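Local coordinates for protein catalase (Exiguobacterium oxidotolerans, PDB 2J2M) that catalyses the breakdown of hydrogen peroxide to water and oxygen at a bound haem, at residues Lys116-Glu121 with Leu354-Pro359; Tyr190-Gly195 with Gly222-Ser227; Asp245-Ile250 with Asn300-Asn305; Glu257-Val262 with Phe291-Thr296. One frame throughout, in Å; residues are numbered along the deposited sequence.

Interaction 1: residues Lys116-Glu121 with Leu354-Pro359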
# COMPACT_ATOMS: atom_id res chain seq x y z
N LYS A 116 26.76 -1.25 1.18
CA LYS A 116 26.25 -2.49 1.78
C LYS A 116 27.29 -3.59 1.61
O LYS A 116 27.70 -3.90 0.48
CB LYS A 116 24.92 -2.92 1.10
CG LYS A 116 24.26 -4.19 1.68
CD LYS A 116 22.88 -4.54 1.04
CE LYS A 116 21.79 -3.53 1.38
NZ LYS A 116 21.69 -3.26 2.84
N PHE A 117 27.71 -4.16 2.74
CA PHE A 117 28.74 -5.22 2.79
C PHE A 117 28.02 -6.50 3.08
O PHE A 117 27.39 -6.62 4.13
CB PHE A 117 29.74 -4.99 3.93
CG PHE A 117 30.62 -3.79 3.75
CD1 PHE A 117 30.10 -2.50 3.83
CD2 PHE A 117 32.00 -3.95 3.55
CE1 PHE A 117 30.95 -1.37 3.70
CE2 PHE A 117 32.84 -2.85 3.41
CZ PHE A 117 32.31 -1.56 3.48
N TYR A 118 28.10 -7.44 2.16
CA TYR A 118 27.43 -8.72 2.32
C TYR A 118 28.43 -9.64 2.95
O TYR A 118 29.14 -10.35 2.27
CB TYR A 118 26.96 -9.27 0.99
CG TYR A 118 26.04 -8.34 0.20
CD1 TYR A 118 26.56 -7.39 -0.68
CD2 TYR A 118 24.65 -8.45 0.31
CE1 TYR A 118 25.72 -6.55 -1.44
CE2 TYR A 118 23.80 -7.65 -0.45
CZ TYR A 118 24.34 -6.69 -1.32
OH TYR A 118 23.51 -5.88 -2.07
N THR A 119 28.46 -9.60 4.27
CA THR A 119 29.44 -10.30 5.12
C THR A 119 29.03 -11.74 5.50
O THR A 119 27.86 -12.07 5.50
CB THR A 119 29.60 -9.45 6.41
OG1 THR A 119 30.59 -8.43 6.19
CG2 THR A 119 29.97 -10.28 7.59
N GLU A 120 30.01 -12.57 5.88
CA GLU A 120 29.72 -13.93 6.38
C GLU A 120 28.86 -13.98 7.68
O GLU A 120 28.17 -14.97 7.93
CB GLU A 120 31.01 -14.76 6.49
CG GLU A 120 30.77 -16.27 6.27
CD GLU A 120 31.90 -16.97 5.48
OE1 GLU A 120 32.98 -17.23 6.08
OE2 GLU A 120 31.71 -17.28 4.28
N GLU A 121 28.89 -12.91 8.47
CA GLU A 121 28.05 -12.76 9.68
C GLU A 121 26.93 -11.73 9.53
O GLU A 121 26.55 -11.07 10.51
CB GLU A 121 28.92 -12.43 10.92
CG GLU A 121 29.84 -13.59 11.35
CD GLU A 121 30.47 -13.40 12.72
OE1 GLU A 121 30.51 -12.25 13.27
OE2 GLU A 121 30.96 -14.42 13.26
N LEU A 354 14.26 -9.12 -1.05
CA LEU A 354 14.65 -8.76 -2.41
C LEU A 354 16.12 -9.06 -2.70
O LEU A 354 16.97 -8.77 -1.86
CB LEU A 354 14.39 -7.26 -2.67
CG LEU A 354 12.91 -6.86 -2.82
CD1 LEU A 354 12.83 -5.37 -2.97
CD2 LEU A 354 12.19 -7.58 -3.99
N PRO A 355 16.43 -9.64 -3.87
CA PRO A 355 17.84 -9.97 -4.21
C PRO A 355 18.93 -8.94 -3.80
O PRO A 355 19.96 -9.33 -3.23
CB PRO A 355 17.78 -10.17 -5.74
CG PRO A 355 16.36 -10.74 -5.94
CD PRO A 355 15.48 -10.03 -4.94
N ILE A 356 18.67 -7.66 -4.03
CA ILE A 356 19.65 -6.61 -3.73
C ILE A 356 19.85 -6.41 -2.22
O ILE A 356 20.91 -5.93 -1.79
CB ILE A 356 19.32 -5.27 -4.46
CG1 ILE A 356 20.52 -4.30 -4.42
CG2 ILE A 356 18.04 -4.60 -3.90
CD1 ILE A 356 21.77 -4.75 -5.23
N ASN A 357 18.84 -6.79 -1.41
CA ASN A 357 18.93 -6.60 0.04
C ASN A 357 19.29 -7.86 0.83
O ASN A 357 19.73 -7.78 1.99
CB ASN A 357 17.64 -5.99 0.58
CG ASN A 357 17.41 -4.58 0.07
OD1 ASN A 357 18.32 -3.72 0.13
ND2 ASN A 357 16.20 -4.33 -0.45
N CYS A 358 19.12 -9.01 0.18
CA CYS A 358 19.35 -10.32 0.80
C CYS A 358 20.80 -10.45 1.31
O CYS A 358 21.75 -10.14 0.58
CB CYS A 358 19.01 -11.42 -0.20
SG CYS A 358 18.55 -13.00 0.57
N PRO A 359 20.97 -10.93 2.56
CA PRO A 359 22.33 -11.17 3.08
C PRO A 359 23.03 -12.29 2.30
O PRO A 359 22.37 -13.04 1.59
CB PRO A 359 22.10 -11.61 4.52
CG PRO A 359 20.66 -11.32 4.83
CD PRO A 359 19.93 -11.31 3.52
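Tyr118 and Lys116 lie near the end of strand 112-119, in the antiparallel sheet at the core of the catalase fold, and lean on a turn in the long loop that follows helix 330-346. That turn starts at Leu354, whose carbonyl O accepts both Asn357 N (2.8 Å) and Cys358 N (3.0 Å) and so curls the backbone tightly. Ile356 is the main meeting point. Its carbonyl O takes the hydroxyl of Tyr118, with OH to O at 2.6 Å and a C=O...donor angle of 145°, and its CD1 lies 3.8 Å from the same OH. The phenol gets there because Tyr118 CG stands anti to its carbonyl carbon (chi1 -57°), which carries the ring across toward the turn. An alanine in place of Tyr118 would probably leave the Ile356 carbonyl without its hydroxyl donor and open a gap between strand and turn. Lys116 CD also comes to 3.7 Å from Ile356 O. Next comes Asn357, whose OD1 sits 3.7 Å from Lys116 CE, the two side chains crossing at about a right angle. Their polar ends are engaged elsewhere: Lys116 NZ with Asp125 and Gly314 O, Asn357 OD1 with Gly314 N. One residue on, Cys358 O comes up to the edge of the Tyr118 ring, 3.4 Å from Tyr118 CD2.

Interaction 2: residues Tyr190-Gly195 with Gly222-Ser227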
# COMPACT_ATOMS: atom_id res chain seq x y z
N TYR A 190 30.56 11.59 -8.41
CA TYR A 190 30.54 10.56 -7.39
C TYR A 190 31.89 9.89 -7.15
O TYR A 190 32.23 9.57 -6.00
CB TYR A 190 29.46 9.54 -7.74
CG TYR A 190 28.05 10.14 -7.77
CD1 TYR A 190 27.66 11.08 -6.84
CD2 TYR A 190 27.12 9.74 -8.73
CE1 TYR A 190 26.37 11.63 -6.86
CE2 TYR A 190 25.82 10.27 -8.75
CZ TYR A 190 25.46 11.21 -7.81
OH TYR A 190 24.20 11.74 -7.82
N ARG A 191 32.68 9.71 -8.22
CA ARG A 191 33.96 9.01 -8.12
C ARG A 191 35.07 9.96 -7.67
O ARG A 191 36.18 9.52 -7.30
CB ARG A 191 34.30 8.29 -9.43
CG ARG A 191 34.58 9.21 -10.60
CD ARG A 191 34.33 8.51 -11.95
NE ARG A 191 35.58 7.99 -12.47
CZ ARG A 191 36.33 8.58 -13.40
NH1 ARG A 191 35.93 9.71 -13.97
NH2 ARG A 191 37.46 8.01 -13.78
N LYS A 192 34.77 11.25 -7.68
CA LYS A 192 35.75 12.25 -7.27
C LYS A 192 35.37 12.96 -5.98
O LYS A 192 35.52 14.17 -5.85
CB LYS A 192 35.98 13.25 -8.40
CG LYS A 192 36.48 12.58 -9.66
CD LYS A 192 36.97 13.57 -10.69
CE LYS A 192 37.33 12.83 -11.98
NZ LYS A 192 37.65 13.80 -13.05
N MET A 193 34.91 12.18 -5.01
CA MET A 193 34.51 12.68 -3.71
C MET A 193 34.89 11.70 -2.62
O MET A 193 35.10 10.50 -2.86
CB MET A 193 33.00 12.92 -3.66
CG MET A 193 32.18 11.66 -3.42
SD MET A 193 30.43 12.00 -3.64
CE MET A 193 29.71 10.38 -3.25
N ARG A 194 34.97 12.22 -1.40
CA ARG A 194 35.30 11.41 -0.24
C ARG A 194 34.03 10.90 0.44
O ARG A 194 32.90 11.21 -0.01
CB ARG A 194 36.17 12.24 0.74
CG ARG A 194 35.65 13.66 1.01
CD ARG A 194 36.01 14.14 2.40
NE ARG A 194 35.77 15.58 2.55
CZ ARG A 194 36.07 16.30 3.63
NH1 ARG A 194 35.82 17.61 3.65
NH2 ARG A 194 36.63 15.71 4.70
N GLY A 195 34.21 10.10 1.50
CA GLY A 195 33.11 9.60 2.32
C GLY A 195 33.43 9.78 3.79
O GLY A 195 34.61 9.79 4.17
N GLY A 222 41.06 11.33 -6.32
CA GLY A 222 41.11 12.65 -5.69
C GLY A 222 39.73 13.29 -5.54
O GLY A 222 38.78 12.92 -6.24
N VAL A 223 39.63 14.23 -4.60
CA VAL A 223 38.47 15.10 -4.43
C VAL A 223 38.49 16.21 -5.49
O VAL A 223 39.39 17.06 -5.48
CB VAL A 223 38.46 15.78 -3.01
CG1 VAL A 223 37.31 16.82 -2.90
CG2 VAL A 223 38.37 14.73 -1.91
N HIS A 224 37.51 16.22 -6.39
CA HIS A 224 37.41 17.28 -7.38
C HIS A 224 36.02 17.94 -7.36
O HIS A 224 35.01 17.26 -7.40
CB HIS A 224 37.77 16.76 -8.77
CG HIS A 224 39.18 16.26 -8.89
ND1 HIS A 224 40.25 17.10 -9.16
CD2 HIS A 224 39.70 15.02 -8.77
CE1 HIS A 224 41.36 16.39 -9.20
NE2 HIS A 224 41.06 15.12 -8.98
N ASN A 225 35.99 19.26 -7.27
CA ASN A 225 34.75 19.99 -7.10
C ASN A 225 34.47 20.91 -8.28
O ASN A 225 35.34 21.14 -9.13
CB ASN A 225 34.81 20.84 -5.82
CG ASN A 225 35.24 20.02 -4.60
OD1 ASN A 225 36.20 20.39 -3.90
ND2 ASN A 225 34.53 18.92 -4.33
N LEU A 226 33.25 21.45 -8.33
CA LEU A 226 32.89 22.45 -9.33
C LEU A 226 32.62 23.77 -8.63
O LEU A 226 32.01 23.78 -7.56
CB LEU A 226 31.65 22.02 -10.12
CG LEU A 226 31.73 20.65 -10.81
CD1 LEU A 226 30.40 20.26 -11.48
CD2 LEU A 226 32.91 20.59 -11.81
N SER A 227 33.07 24.88 -9.22
CA SER A 227 32.66 26.21 -8.77
C SER A 227 31.20 26.41 -9.19
O SER A 227 30.69 25.62 -9.99
CB SER A 227 33.52 27.28 -9.47
OG SER A 227 33.04 27.43 -10.79
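Lys192 lays its aliphatic chain against Gly222 and His224, where two loops run past each other. Its CB is 3.6 Å from Gly222 O, and its CG is about equally far, 4.1 Å, from Gly222 O and His224 CD2. Further out, CD makes the closest side-chain contact, 3.6 Å from His224 CD2, approaching the imidazole obliquely. CG stands anti to the carbonyl carbon (chi1 -60°) and the chain is extended beyond it, which takes NZ to 5.5 Å from His224 NE2, not in contact; a positive charge there would be likely to disfavour protonation of the imidazole. An alanine here removes the methylenes beside the His224 ring and would probably let the imidazole turn more freely. The backbones are joined by His224 N donating to Lys192 O at 2.9 Å, nearly straight at 164°. Val223 CA also points a C-H at that oxygen (3.4 Å), while Val223 CG2 touches Arg194 CG, whose guanidinium pairs with Glu184. Met193 turns the other way, onto Phe94 of strand 87-95. The first loop leads from helix 174-180 into strand 195-196, while the second joins strand 210-219 to helix 228-237, and Arg191 packs on Ala249 of helix 241-251.

Interaction 3: residues Asp245-Ile250 with Asn300-Asn305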
# COMPACT_ATOMS: atom_id res chain seq x y z
N ASP A 245 29.06 9.94 -15.79
CA ASP A 245 30.51 9.83 -15.65
C ASP A 245 30.93 8.57 -14.87
O ASP A 245 31.87 7.89 -15.26
CB ASP A 245 31.10 11.10 -14.98
CG ASP A 245 32.57 10.93 -14.56
OD1 ASP A 245 33.46 10.98 -15.42
OD2 ASP A 245 32.84 10.74 -13.35
N THR A 246 30.22 8.27 -13.78
CA THR A 246 30.52 7.08 -12.96
C THR A 246 30.13 5.79 -13.68
O THR A 246 30.84 4.76 -13.56
CB THR A 246 29.85 7.11 -11.54
OG1 THR A 246 29.97 8.41 -10.97
CG2 THR A 246 30.52 6.12 -10.61
N PHE A 247 29.00 5.82 -14.39
CA PHE A 247 28.64 4.68 -15.22
C PHE A 247 29.67 4.38 -16.33
O PHE A 247 30.05 3.23 -16.52
CB PHE A 247 27.25 4.80 -15.83
CG PHE A 247 26.77 3.54 -16.47
CD1 PHE A 247 27.19 3.18 -17.76
CD2 PHE A 247 25.90 2.69 -15.80
CE1 PHE A 247 26.76 2.00 -18.35
CE2 PHE A 247 25.46 1.52 -16.39
CZ PHE A 247 25.89 1.17 -17.67
N GLN A 248 30.11 5.41 -17.05
CA GLN A 248 31.08 5.25 -18.14
C GLN A 248 32.45 4.75 -17.65
O GLN A 248 33.03 3.85 -18.25
CB GLN A 248 31.24 6.56 -18.94
CG GLN A 248 30.03 6.93 -19.83
CD GLN A 248 29.51 5.73 -20.62
OE1 GLN A 248 28.33 5.33 -20.48
NE2 GLN A 248 30.38 5.13 -21.45
N ALA A 249 32.96 5.33 -16.57
CA ALA A 249 34.21 4.91 -15.94
C ALA A 249 34.23 3.42 -15.61
O ALA A 249 35.23 2.76 -15.82
CB ALA A 249 34.49 5.73 -14.69
N ILE A 250 33.14 2.89 -15.06
CA ILE A 250 33.08 1.45 -14.74
C ILE A 250 32.99 0.61 -16.02
O ILE A 250 33.64 -0.44 -16.13
CB ILE A 250 31.92 1.11 -13.77
CG1 ILE A 250 32.17 1.72 -12.39
CG2 ILE A 250 31.77 -0.40 -13.63
CD1 ILE A 250 30.93 1.86 -11.52
N ASN A 300 33.44 -2.33 -9.74
CA ASN A 300 33.86 -2.88 -11.02
C ASN A 300 32.73 -3.45 -11.91
O ASN A 300 32.98 -4.01 -12.97
CB ASN A 300 34.97 -3.93 -10.80
CG ASN A 300 34.55 -5.08 -9.87
OD1 ASN A 300 33.37 -5.31 -9.60
ND2 ASN A 300 35.53 -5.80 -9.38
N LYS A 301 31.49 -3.29 -11.48
CA LYS A 301 30.38 -3.80 -12.25
C LYS A 301 29.18 -2.89 -12.12
O LYS A 301 28.66 -2.67 -11.04
CB LYS A 301 30.03 -5.21 -11.77
CG LYS A 301 28.94 -5.85 -12.55
CD LYS A 301 29.00 -7.36 -12.41
CE LYS A 301 27.62 -7.97 -12.65
NZ LYS A 301 27.21 -7.74 -14.06
N ASN A 302 28.69 -2.40 -13.25
CA ASN A 302 27.46 -1.64 -13.23
C ASN A 302 26.27 -2.53 -12.86
O ASN A 302 26.35 -3.75 -12.92
CB ASN A 302 27.26 -0.94 -14.58
CG ASN A 302 28.00 0.40 -14.65
OD1 ASN A 302 27.87 1.26 -13.76
ND2 ASN A 302 28.76 0.59 -15.73
N VAL A 303 25.17 -1.91 -12.46
CA VAL A 303 23.92 -2.67 -12.29
C VAL A 303 23.48 -3.31 -13.62
O VAL A 303 23.80 -2.81 -14.71
CB VAL A 303 22.78 -1.79 -11.71
CG1 VAL A 303 23.18 -1.20 -10.32
CG2 VAL A 303 22.36 -0.71 -12.70
N ASP A 304 22.77 -4.43 -13.51
CA ASP A 304 21.99 -4.98 -14.63
C ASP A 304 20.68 -4.23 -14.81
O ASP A 304 20.21 -4.05 -15.93
CB ASP A 304 21.70 -6.46 -14.38
CG ASP A 304 22.94 -7.34 -14.54
OD1 ASP A 304 23.90 -6.92 -15.25
OD2 ASP A 304 22.94 -8.45 -13.98
N ASN A 305 20.08 -3.79 -13.71
CA ASN A 305 18.80 -3.11 -13.76
C ASN A 305 18.70 -2.09 -12.62
O ASN A 305 18.88 -2.43 -11.43
CB ASN A 305 17.67 -4.14 -13.65
CG ASN A 305 16.31 -3.52 -13.67
OD1 ASN A 305 15.66 -3.39 -12.63
ND2 ASN A 305 15.86 -3.12 -14.85
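An amide-on-ring stack, set where helix 241-251 packs on strand 292-302, brings Asn302 over one face of Phe247. The carboxamide and the phenyl planes are only 7° apart, and ND2 hangs 3.3 Å above the plane, over the ring centre. OD1 reaches outward instead, 3.2 Å from Phe247 CD2. Phe247 CG is anti to its backbone N (chi1 -170°), which swings the ring toward the strand. The same ND2 donates to Phe247 O at 3.0 Å, with an N-H...O angle of 167° and the acceptor close to the amide plane, and it also bonds to Glu251 OE2. Two acceptors together with the ring face therefore fix the rotation of the amide. The strand belongs to the antiparallel sheet of the catalase core, and just ahead of Asn302 it carries a classic beta bulge, Asn300 and Lys301 both facing His63 on strand 59-68. One turn of helix after Phe247, Ile250 points toward this part of the strand. Its CG2 rests 3.6 Å from both Asn300 C and Lys301 N, and its CB is 3.8 Å from Asn302 ND2. Arg154 and Thr155 of a neighbouring subunit pack on Asn302 and Phe247 respectively.

Interaction 4: residues Glu257-Val262 with Phe291-Thr296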
# COMPACT_ATOMS: atom_id res chain seq x y z
N GLU A 257 37.80 3.61 -7.11
CA GLU A 257 38.33 2.97 -5.93
C GLU A 257 38.42 3.97 -4.82
O GLU A 257 38.68 5.14 -5.07
CB GLU A 257 39.73 2.40 -6.21
CG GLU A 257 39.77 1.32 -7.29
CD GLU A 257 41.00 0.40 -7.19
OE1 GLU A 257 42.09 0.85 -6.78
OE2 GLU A 257 40.86 -0.79 -7.52
N TRP A 258 38.21 3.53 -3.58
CA TRP A 258 38.46 4.37 -2.42
C TRP A 258 39.19 3.55 -1.37
O TRP A 258 38.96 2.33 -1.22
CB TRP A 258 37.15 4.83 -1.75
CG TRP A 258 36.30 5.83 -2.48
CD1 TRP A 258 36.10 7.14 -2.16
CD2 TRP A 258 35.46 5.57 -3.62
NE1 TRP A 258 35.22 7.73 -3.04
CE2 TRP A 258 34.81 6.78 -3.95
CE3 TRP A 258 35.20 4.43 -4.40
CZ2 TRP A 258 33.92 6.89 -5.02
CZ3 TRP A 258 34.33 4.54 -5.46
CH2 TRP A 258 33.69 5.76 -5.76
N ASP A 259 40.04 4.23 -0.59
CA ASP A 259 40.58 3.63 0.63
C ASP A 259 39.76 3.93 1.90
O ASP A 259 39.30 5.05 2.10
CB ASP A 259 42.05 4.01 0.78
CG ASP A 259 42.88 3.46 -0.33
OD1 ASP A 259 42.99 4.14 -1.36
OD2 ASP A 259 43.38 2.32 -0.22
N LEU A 260 39.57 2.91 2.72
CA LEU A 260 38.87 3.06 4.03
C LEU A 260 39.86 3.21 5.20
O LEU A 260 40.73 2.36 5.41
CB LEU A 260 37.94 1.86 4.30
CG LEU A 260 37.11 1.85 5.58
CD1 LEU A 260 35.98 2.90 5.55
CD2 LEU A 260 36.50 0.47 5.82
N PHE A 261 39.72 4.30 5.94
CA PHE A 261 40.51 4.55 7.11
C PHE A 261 39.57 4.63 8.33
O PHE A 261 38.35 4.86 8.20
CB PHE A 261 41.29 5.87 6.99
CG PHE A 261 42.34 5.89 5.91
CD1 PHE A 261 43.69 5.75 6.23
CD2 PHE A 261 41.99 6.11 4.57
CE1 PHE A 261 44.68 5.80 5.25
CE2 PHE A 261 42.97 6.15 3.56
CZ PHE A 261 44.32 5.99 3.90
N VAL A 262 40.17 4.44 9.50
CA VAL A 262 39.45 4.42 10.74
C VAL A 262 40.12 5.35 11.74
O VAL A 262 41.33 5.35 11.86
CB VAL A 262 39.30 2.95 11.29
CG1 VAL A 262 40.64 2.35 11.71
CG2 VAL A 262 38.31 2.89 12.45
N PHE A 291 44.23 8.81 10.91
CA PHE A 291 43.53 7.82 10.08
C PHE A 291 44.37 6.53 10.11
O PHE A 291 45.59 6.58 10.02
CB PHE A 291 43.42 8.31 8.62
CG PHE A 291 42.44 9.46 8.39
CD1 PHE A 291 41.93 10.25 9.44
CD2 PHE A 291 42.07 9.80 7.08
CE1 PHE A 291 41.05 11.34 9.19
CE2 PHE A 291 41.20 10.89 6.83
CZ PHE A 291 40.69 11.66 7.89
N GLN A 292 43.73 5.38 10.24
CA GLN A 292 44.47 4.12 10.14
C GLN A 292 43.85 3.32 9.02
O GLN A 292 42.65 3.06 9.03
CB GLN A 292 44.44 3.35 11.46
CG GLN A 292 44.87 4.14 12.68
CD GLN A 292 44.91 3.30 13.92
OE1 GLN A 292 45.50 2.21 13.92
NE2 GLN A 292 44.27 3.77 14.97
N HIS A 293 44.68 2.94 8.05
CA HIS A 293 44.23 2.23 6.85
C HIS A 293 43.57 0.91 7.18
O HIS A 293 44.10 0.15 7.98
CB HIS A 293 45.40 2.00 5.90
CG HIS A 293 44.99 1.64 4.51
ND1 HIS A 293 45.32 0.43 3.93
CD2 HIS A 293 44.26 2.30 3.59
CE1 HIS A 293 44.83 0.38 2.71
NE2 HIS A 293 44.18 1.50 2.47
N VAL A 294 42.41 0.65 6.58
CA VAL A 294 41.68 -0.62 6.76
C VAL A 294 41.76 -1.47 5.47
O VAL A 294 42.12 -2.65 5.49
CB VAL A 294 40.18 -0.37 7.11
CG1 VAL A 294 39.38 -1.69 7.09
CG2 VAL A 294 40.02 0.34 8.44
N GLY A 295 41.43 -0.84 4.35
CA GLY A 295 41.33 -1.55 3.09
C GLY A 295 40.89 -0.63 1.99
O GLY A 295 40.98 0.60 2.12
N THR A 296 40.45 -1.24 0.89
CA THR A 296 40.07 -0.52 -0.31
C THR A 296 38.87 -1.13 -1.07
O THR A 296 38.76 -2.35 -1.24
CB THR A 296 41.33 -0.18 -1.23
OG1 THR A 296 41.11 -0.57 -2.60
CG2 THR A 296 42.60 -0.78 -0.69
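The ring of Phe261 carries the imidazole of His293 on one face, edge first: CD2 stands 3.7 Å above the plane, displaced toward the rim, and the two planes meet at 65° in an edge-to-face pair. Phe261 also meets Phe291, its CD1 lying 3.5 Å from Phe291 CB, with the two rings oblique to each other. The His293 ring in turn has Gly295 N over the centre of one face and Asp259 at its edge. There NE2 donates to Asp259 OD2 at 2.9 Å, close to the imidazole plane but on the anti side of the carboxylate and 26° out of its plane. His293 CG is anti to the backbone N (chi1 -164°), which lays the ring along the strand so that it reaches Phe261 and Asp259 together. The bond holds the imidazole against turning and would be likely to favour its protonation. Thr296 CG2 packs beside the same carboxylate oxygen. On the face that carries Leu260 and Val262, Leu260 CD2 meets CG1 of the bulge residue Val294 at 3.8 Å, and Val294 CG2 also touches Val262 CG1.

Between the backbones, Val262 and Gln292 exchange two bonds, and Leu260 N donates to Gly295 O at 2.8 Å. Leu260 O receives Val294 N at 2.7 Å and, weakly, Gly295 N at 3.4 Å. Val294 and Gly295 thus both face Leu260, a classic beta bulge that shifts the register by one within the antiparallel strand pair 257-265 and 292-302 of the curled catalase sheet.

Interaction 1 opens at 116-121 on strand 112-119 and closes last, at 354-359, so the other three are nested inside its loop. Interaction 2 comes next, a short closure that is complete by residue 227, before helix 241-251 opens interaction 3. Interaction 4 nests within interaction 3: strand 257-265 follows the helix, and strand 292-302 pairs with it before its far end returns to the helix. No two loops cross. Interaction 2 touches both of its successors in space, through the Arg191-Asp245 salt bridge and through Met193 O with Trp258 NE1. Interactions 1, 3 and 4 reach the same sheet: interaction 1 brings a long loop and interaction 3 a helix onto it, while interaction 4 joins two of its own strands.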